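Local coordinates for hypothetical protein TM0486 (Thermotoga maritima, PDB 1VK8) that binds thiamin and is probably involved in the response of the cell to oxidative conditions, at residues M66-V69 with K70-A73. Residues are numbered along the deposited sequence; the frame is centred on the assembly and turned at random.
Sequences MDRV and KELA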
loop_
_atom_site.group_PDB
_atom_site.type_symbol
_atom_site.label_atom_id
_atom_site.label_comp_id
_atom_site.label_asym_id
_atom_site.label_seq_id
_atom_site.Cartn_x
_atom_site.Cartn_y
_atom_site.Cartn_z
HETATM N N MSE C 66 -13.382 5.078 -10.150
HETATM C CA MSE C 66 -13.373 6.018 -9.010
HETATM C C MSE C 66 -14.799 6.250 -8.500
HETATM O O MSE C 66 -15.044 6.237 -7.313
HETATM C CB MSE C 66 -12.694 7.337 -9.380
HETATM C CG MSE C 66 -11.233 7.223 -9.691
HETATM SE SE MSE C 66 -10.201 6.311 -8.223
HETATM C CE MSE C 66 -9.918 4.578 -9.042
ATOM N N ASP C 67 -15.763 6.398 -9.413
ATOM C CA ASP C 67 -17.161 6.535 -9.032
ATOM C C ASP C 67 -17.717 5.284 -8.368
ATOM O O ASP C 67 -18.527 5.373 -7.446
ATOM C CB ASP C 67 -18.018 6.877 -10.263
ATOM C CG ASP C 67 -17.820 8.317 -10.755
ATOM O OD1 ASP C 67 -17.306 9.181 -10.007
ATOM O OD2 ASP C 67 -18.148 8.657 -11.909
ATOM N N ARG C 68 -17.311 4.110 -8.843
ATOM C CA ARG C 68 -17.712 2.866 -8.205
ATOM C C ARG C 68 -17.122 2.727 -6.816
ATOM O O ARG C 68 -17.761 2.187 -5.913
ATOM C CB ARG C 68 -17.323 1.651 -9.061
ATOM C CG ARG C 68 -18.059 1.576 -10.368
ATOM C CD ARG C 68 -19.517 1.465 -10.222
ATOM N NE ARG C 68 -20.090 0.762 -11.362
ATOM C CZ ARG C 68 -21.325 0.301 -11.385
ATOM N NH1 ARG C 68 -22.137 0.497 -10.357
ATOM N NH2 ARG C 68 -21.774 -0.334 -12.449
ATOM N N VAL C 69 -15.910 3.230 -6.640
ATOM C CA VAL C 69 -15.267 3.200 -5.337
ATOM C C VAL C 69 -16.053 4.076 -4.357
ATOM O O VAL C 69 -16.210 3.699 -3.216
ATOM C CB VAL C 69 -13.770 3.586 -5.429
ATOM C CG1 VAL C 69 -13.194 3.838 -4.063
ATOM C CG2 VAL C 69 -12.998 2.498 -6.167
ATOM N N LYS C 70 -16.581 5.221 -4.802
ATOM C CA LYS C 70 -17.452 6.038 -3.939
ATOM C C LYS C 70 -18.636 5.233 -3.412
ATOM O O LYS C 70 -18.952 5.273 -2.222
ATOM C CB LYS C 70 -17.992 7.281 -4.653
ATOM C CG LYS C 70 -16.991 8.281 -5.155
ATOM C CD LYS C 70 -17.752 9.376 -5.851
ATOM C CE LYS C 70 -16.939 10.150 -6.803
ATOM N NZ LYS C 70 -17.848 11.075 -7.517
ATOM N N GLU C 71 -19.304 4.528 -4.313
ATOM C CA GLU C 71 -20.441 3.668 -3.965
ATOM C C GLU C 71 -20.025 2.517 -3.064
ATOM O O GLU C 71 -20.747 2.182 -2.141
ATOM C CB GLU C 71 -21.115 3.138 -5.235
ATOM C CG GLU C 71 -21.802 4.233 -6.046
ATOM C CD GLU C 71 -22.102 3.832 -7.487
ATOM O OE1 GLU C 71 -21.832 2.682 -7.873
ATOM O OE2 GLU C 71 -22.615 4.686 -8.240
ATOM N N LEU C 72 -18.876 1.906 -3.342
ATOM C CA LEU C 72 -18.351 0.826 -2.519
ATOM C C LEU C 72 -18.187 1.240 -1.053
ATOM O O LEU C 72 -18.637 0.529 -0.146
ATOM C CB LEU C 72 -17.012 0.315 -3.064
ATOM C CG LEU C 72 -16.341 -0.816 -2.251
ATOM C CD1 LEU C 72 -17.218 -2.032 -2.234
ATOM C CD2 LEU C 72 -15.001 -1.128 -2.828
ATOM N N ALA C 73 -17.565 2.389 -0.822
ATOM C CA ALA C 73 -17.325 2.880 0.540
ATOM C C ALA C 73 -18.639 3.095 1.293
ATOM O O ALA C 73 -18.781 2.688 2.455
ATOM C CB ALA C 73 -16.535 4.131 0.498
HETATM O O HOH W 1 -20.469 7.209 -7.721
HETATM O O HOH W 2 -21.815 0.296 -7.162
#
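Asp67 and Lys70 run alongside one another on helix 62-76, and a weak salt bridge joins Asp67 OD1 to Lys70 NZ at 3.2 Å. With CG anti to its carbonyl carbon (chi1 -61°) and the chain extended beyond it, Lys70 leans back along the helix to the carboxylate, its CE also 3.4 Å from Asp67 OD1. Both groups have their stronger partners across the subunit interface, Asp67 OD1 with Lys70 and Lys70 NZ with Asp67 of the second subunit, so the two pairs form a reciprocal four-charge cluster. An alanine in place of Lys70 would probably leave the Asp67 carboxylates of both subunits without their cationic mates, close to one another at the interface. Arg68 and Glu71 are paired differently: the arginine chain bends at chi2 (-61°), and the guanidinium meets Glu71 OE1 at its edge, NH1 at 3.3 Å in a weak salt bridge, while the two planes stand 85° apart. A water donates to Glu71 OE1 and only weakly accepts from Arg68 NH1. Beneath these charges run i to i+4 backbone bonds such as Leu72 N to Arg68 O at 2.8 Å. Met66, a selenomethionine, and Val69 pack on strand 82-92, and Leu72 on Ile20. Such an amphipathic helix, its ion pairs on faces turned from the antiparallel sheet, is here the second helix of a ferredoxin-like beta-alpha-beta-beta-alpha-beta fold.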